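Local coordinates for lovastatin nonaketide synthase, polyketide synthase component (Aspergillus terreus, PDB 7CPX), which builds the polyketide backbone of lovastatin by repeated condensation of malonyl units, with methylation and reduction steps along the way, as part of the lovB-lovC megasynthase, at residues I1304-V1309 against H1554-F1559; S1318-E1323 against H1351-P1356. The protein carries 2 engineered substitutions. All coordinates share one frame; numbering follows the deposited sequence.

Contact 1 of 2, residues I1304-V1309 against H1554-F1559; sequences IIERIV and HTRLGF
Two short helical segments crossing almost perpendicularly, at 97°, meet through Ile-1305, Glu-1306 and Val-1309 of 1304-1309 and Thr-1555, Arg-1556 and Phe-1559 of 1554-1559, beside the Rossmann-type methyltransferase sheet. The second segment follows strand 1542-1547 of that sheet. The segment axes come within 8.3 Å, close enough for Glu-1306 CA to make a C-H...O contact of 3.5 Å with Thr-1555 O. On the apolar flank, Ile-1305 and Phe-1559 reach tip to tip, CD1 lying 3.9 Å from CE2 and approaching the ring obliquely; CG1 of this isoleucine, anti to the backbone N (chi1 -179°), itself lies 4.1 Å from Phe-1559 CE2. Val-1309 CG1 rests 3.9 Å from Thr-1555 CB, while Trp-1353 touches Ile-1305, Val-1309 and Phe-1559 from helix 1339-1354. On the polar flank the extended Glu-1306 chain runs past the threonine, whose OG1 gives OE2 a weak hydrogen bond of uncertain geometry. Arg-1556 NE is modelled too near the same OE2, which leaves a salt bridge plausible but its detail doubtful. The chemistry is thus divided: hydrocarbon buries one flank, and opposite charges, probably paired, meet on the partly exposed other.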
# COMPACT_ATOMS: atom_id res chain seq x y z
N ILE A 1304 59.09 -43.68 41.93
CA ILE A 1304 60.17 -42.71 41.84
C ILE A 1304 60.21 -41.84 43.09
O ILE A 1304 61.28 -41.62 43.67
CB ILE A 1304 60.03 -41.86 40.56
CG1 ILE A 1304 60.60 -42.63 39.37
CG2 ILE A 1304 60.74 -40.51 40.72
CD1 ILE A 1304 60.40 -41.96 38.02
N ILE A 1305 59.06 -41.32 43.52
CA ILE A 1305 59.02 -40.56 44.77
C ILE A 1305 59.33 -41.46 45.95
O ILE A 1305 59.78 -40.98 47.00
CB ILE A 1305 57.67 -39.84 44.93
CG1 ILE A 1305 57.64 -39.00 46.21
CG2 ILE A 1305 56.51 -40.82 44.92
CD1 ILE A 1305 58.67 -37.90 46.26
N GLU A 1306 59.10 -42.77 45.82
CA GLU A 1306 59.57 -43.71 46.84
C GLU A 1306 61.09 -43.75 46.88
O GLU A 1306 61.69 -43.70 47.96
CB GLU A 1306 59.01 -45.11 46.55
CG GLU A 1306 57.51 -45.25 46.70
CD GLU A 1306 57.03 -46.66 46.43
OE1 GLU A 1306 57.81 -47.45 45.86
OE2 GLU A 1306 55.88 -46.99 46.78
N ARG A 1307 61.72 -43.84 45.71
CA ARG A 1307 63.18 -43.89 45.60
C ARG A 1307 63.80 -42.71 46.33
O ARG A 1307 64.87 -42.83 46.93
CB ARG A 1307 63.59 -43.90 44.13
CG ARG A 1307 65.10 -43.97 43.89
CD ARG A 1307 65.43 -43.66 42.44
NE ARG A 1307 65.14 -42.28 42.09
CZ ARG A 1307 65.23 -41.78 40.87
NH1 ARG A 1307 65.60 -42.52 39.84
NH2 ARG A 1307 64.94 -40.49 40.67
N ILE A 1308 63.12 -41.56 46.28
CA ILE A 1308 63.61 -40.38 46.99
C ILE A 1308 63.68 -40.66 48.48
O ILE A 1308 64.62 -40.22 49.16
CB ILE A 1308 62.70 -39.18 46.67
CG1 ILE A 1308 62.95 -38.69 45.24
CG2 ILE A 1308 62.94 -38.06 47.67
CD1 ILE A 1308 61.89 -37.74 44.71
N VAL A 1309 62.72 -41.41 49.01
CA VAL A 1309 62.58 -41.59 50.45
C VAL A 1309 62.95 -42.99 50.93
O VAL A 1309 63.12 -43.19 52.14
CB VAL A 1309 61.15 -41.24 50.90
CG1 VAL A 1309 60.13 -42.14 50.20
CG2 VAL A 1309 61.02 -41.36 52.41
N HIS A 1554 53.76 -45.48 53.49
CA HIS A 1554 54.39 -44.23 53.90
C HIS A 1554 55.14 -43.57 52.74
O HIS A 1554 55.19 -42.34 52.65
CB HIS A 1554 55.34 -44.50 55.07
CG HIS A 1554 54.69 -45.16 56.24
ND1 HIS A 1554 54.28 -46.48 56.21
CD2 HIS A 1554 54.36 -44.69 57.47
CE1 HIS A 1554 53.74 -46.79 57.38
NE2 HIS A 1554 53.78 -45.73 58.15
N THR A 1555 55.74 -44.37 51.86
CA THR A 1555 56.65 -43.86 50.84
C THR A 1555 55.95 -43.21 49.66
O THR A 1555 56.62 -42.94 48.65
CB THR A 1555 57.54 -44.99 50.32
OG1 THR A 1555 56.72 -46.01 49.73
CG2 THR A 1555 58.36 -45.61 51.43
N ARG A 1556 54.64 -42.95 49.72
CA ARG A 1556 53.89 -42.65 48.52
C ARG A 1556 52.95 -41.46 48.60
O ARG A 1556 52.66 -40.86 47.56
CB ARG A 1556 53.08 -43.89 48.10
CG ARG A 1556 53.94 -45.15 48.06
CD ARG A 1556 53.15 -46.43 47.79
NE ARG A 1556 54.03 -47.59 47.87
CZ ARG A 1556 53.62 -48.85 47.84
NH1 ARG A 1556 52.33 -49.16 47.73
NH2 ARG A 1556 54.51 -49.83 47.91
N LEU A 1557 52.46 -41.08 49.79
CA LEU A 1557 51.45 -40.02 49.84
C LEU A 1557 51.58 -39.08 51.04
O LEU A 1557 50.60 -38.42 51.40
CB LEU A 1557 50.05 -40.64 49.84
CG LEU A 1557 49.53 -41.19 51.17
CD1 LEU A 1557 48.20 -41.88 50.96
CD2 LEU A 1557 50.53 -42.13 51.82
N GLY A 1558 52.75 -39.00 51.67
CA GLY A 1558 52.84 -38.26 52.93
C GLY A 1558 52.53 -36.78 52.78
O GLY A 1558 51.72 -36.23 53.54
N PHE A 1559 53.14 -36.13 51.79
CA PHE A 1559 53.15 -34.67 51.74
C PHE A 1559 51.75 -34.07 51.77
O PHE A 1559 51.38 -33.40 52.74
CB PHE A 1559 53.84 -34.17 50.46
CG PHE A 1559 55.22 -34.72 50.24
CD1 PHE A 1559 56.32 -34.13 50.84
CD2 PHE A 1559 55.42 -35.80 49.41
CE1 PHE A 1559 57.59 -34.63 50.63
CE2 PHE A 1559 56.68 -36.30 49.19
CZ PHE A 1559 57.77 -35.71 49.79

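Contact 2 of 2, residues S1318-E1323 against H1351-P1356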
# COMPACT_ATOMS: atom_id res chain seq x y z
N SER A 1318 57.78 -42.61 61.98
CA SER A 1318 57.21 -41.82 63.05
C SER A 1318 57.28 -40.33 62.72
O SER A 1318 56.27 -39.62 62.83
CB SER A 1318 57.93 -42.11 64.37
OG SER A 1318 57.35 -41.38 65.43
N GLN A 1319 58.44 -39.86 62.27
CA GLN A 1319 58.57 -38.46 61.90
C GLN A 1319 57.49 -38.07 60.90
O GLN A 1319 56.83 -37.04 61.05
CB GLN A 1319 59.96 -38.20 61.32
CG GLN A 1319 61.10 -38.61 62.24
CD GLN A 1319 62.46 -38.32 61.65
OE1 GLN A 1319 62.79 -37.17 61.34
NE2 GLN A 1319 63.27 -39.36 61.48
N LEU A 1320 57.27 -38.91 59.89
CA LEU A 1320 56.24 -38.61 58.90
C LEU A 1320 54.90 -38.39 59.57
O LEU A 1320 54.20 -37.41 59.28
CB LEU A 1320 56.16 -39.73 57.86
CG LEU A 1320 57.40 -39.90 56.99
CD1 LEU A 1320 57.40 -41.26 56.31
CD2 LEU A 1320 57.49 -38.79 55.95
N THR A 1321 54.53 -39.27 60.51
CA THR A 1321 53.26 -39.10 61.21
C THR A 1321 53.22 -37.75 61.91
O THR A 1321 52.20 -37.05 61.86
CB THR A 1321 53.05 -40.24 62.21
OG1 THR A 1321 54.01 -40.14 63.27
CG2 THR A 1321 53.19 -41.59 61.52
N LEU A 1322 54.33 -37.37 62.54
CA LEU A 1322 54.39 -36.05 63.16
C LEU A 1322 54.09 -34.97 62.14
O LEU A 1322 53.28 -34.07 62.38
CB LEU A 1322 55.77 -35.83 63.78
CG LEU A 1322 56.30 -36.92 64.72
CD1 LEU A 1322 57.63 -36.50 65.32
CD2 LEU A 1322 55.30 -37.25 65.82
N GLU A 1323 54.71 -35.07 60.96
CA GLU A 1323 54.44 -34.09 59.91
C GLU A 1323 52.96 -34.09 59.53
O GLU A 1323 52.39 -33.04 59.22
CB GLU A 1323 55.30 -34.39 58.68
CG GLU A 1323 55.13 -33.40 57.54
CD GLU A 1323 56.01 -33.73 56.35
OE1 GLU A 1323 56.76 -34.73 56.42
OE2 GLU A 1323 55.95 -32.99 55.34
N HIS A 1351 62.43 -33.27 54.00
CA HIS A 1351 63.65 -34.06 53.95
C HIS A 1351 63.45 -35.49 54.42
O HIS A 1351 64.27 -36.36 54.10
CB HIS A 1351 64.74 -33.39 54.79
CG HIS A 1351 65.42 -32.25 54.09
ND1 HIS A 1351 64.74 -31.13 53.67
CD2 HIS A 1351 66.71 -32.08 53.73
CE1 HIS A 1351 65.59 -30.30 53.08
NE2 HIS A 1351 66.79 -30.86 53.10
N LEU A 1352 62.37 -35.77 55.16
CA LEU A 1352 61.99 -37.16 55.40
C LEU A 1352 61.86 -37.93 54.10
O LEU A 1352 61.77 -39.16 54.14
CB LEU A 1352 60.66 -37.24 56.17
CG LEU A 1352 60.59 -36.60 57.56
CD1 LEU A 1352 59.23 -36.85 58.19
CD2 LEU A 1352 61.70 -37.10 58.48
N TRP A 1353 61.81 -37.24 52.98
CA TRP A 1353 61.98 -37.83 51.66
C TRP A 1353 63.25 -37.35 50.98
O TRP A 1353 63.92 -38.14 50.32
CB TRP A 1353 60.76 -37.50 50.78
CG TRP A 1353 59.44 -37.81 51.42
CD1 TRP A 1353 58.95 -37.30 52.59
CD2 TRP A 1353 58.41 -38.67 50.90
NE1 TRP A 1353 57.69 -37.80 52.84
CE2 TRP A 1353 57.34 -38.64 51.82
CE3 TRP A 1353 58.30 -39.46 49.75
CZ2 TRP A 1353 56.18 -39.38 51.62
CZ3 TRP A 1353 57.15 -40.19 49.56
CH2 TRP A 1353 56.10 -40.14 50.49
N TYR A 1354 63.60 -36.07 51.14
CA TYR A 1354 64.76 -35.51 50.45
C TYR A 1354 66.08 -35.74 51.19
O TYR A 1354 67.13 -35.40 50.65
CB TYR A 1354 64.58 -33.99 50.25
CG TYR A 1354 63.24 -33.56 49.67
CD1 TYR A 1354 62.38 -34.47 49.09
CD2 TYR A 1354 62.86 -32.23 49.71
CE1 TYR A 1354 61.16 -34.07 48.57
CE2 TYR A 1354 61.65 -31.82 49.19
CZ TYR A 1354 60.80 -32.74 48.62
OH TYR A 1354 59.59 -32.33 48.10
N ASP A 1355 66.04 -36.31 52.40
CA ASP A 1355 67.27 -36.50 53.17
C ASP A 1355 68.35 -37.28 52.43
O ASP A 1355 69.51 -36.85 52.47
CB ASP A 1355 66.95 -37.21 54.49
CG ASP A 1355 66.69 -36.24 55.63
OD1 ASP A 1355 67.42 -35.23 55.73
OD2 ASP A 1355 65.77 -36.49 56.43
N PRO A 1356 68.06 -38.40 51.75
CA PRO A 1356 69.14 -39.23 51.21
C PRO A 1356 69.89 -38.57 50.06
O PRO A 1356 69.94 -39.12 48.95
CB PRO A 1356 68.41 -40.50 50.76
CG PRO A 1356 67.10 -40.49 51.49
CD PRO A 1356 66.74 -39.05 51.62
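A buried, largely apolar contact between neighbouring helices centres on Leu-1352, which points from the last turn of helix 1339-1354 into the surface that Gln-1319, Leu-1320 and Glu-1323 form on helix 1313-1324. No hydrogen bond crosses it; Leu-1352 meets its neighbours with both methyls. Its CG stands beside the backbone N, and CD1, anti to CA (chi2 -177°), lies against Leu-1320, 3.8 Å from that residue's CG, as the two leucines slide past each other in opposite directions. The other methyl of Leu-1352, CD2, lies 3.5 Å from Gln-1319 CB and close to the glutamine's amide group, whose NE2 is hydrogen-bonded to Ser-1315 O in the same helix. Leu-1352 thus sits among Gln-1319, Leu-1320 and Glu-1323, residues on adjacent turns of helix 1313-1324, in a helical cluster leading up to the methyltransferase sheet. Phe-1316 of that helix meets Leu-1352 as well. Leu-1320 CD2 also approaches the indole of Trp-1353 obliquely, 4.0 Å from Trp-1353 CD1 and on the NE1 side of the ring, the side chains crossing at about a right angle. Glu-1323, extended beyond CG, places OE1 3.7 Å from Leu-1352 CD1; burial beside this methyl might favour the protonated form of the carboxylate.

Contacts 1 and 2 illustrate how one residue can join two helix pairings: their centres lie about 10 Å apart, and Trp-1353 of contact 2 also packs against both segments of contact 1. Helices 1298-1309 and 1313-1324 are consecutive, and helix 1339-1354 comes after the short helix 1330-1333, so contact 2 is local, with 27 residues between its segments. Contact 1 encloses it in sequence and spans 244 residues, the chain reaching helix 1554-1561 after strands 1440-1445, 1464-1469, 1491-1493, 1512-1518 and 1542-1547 of the methyltransferase sheet. Together they join the helical cluster preceding most of the sheet strands to the sheet-bearing part of the fold, away from the annotated sites.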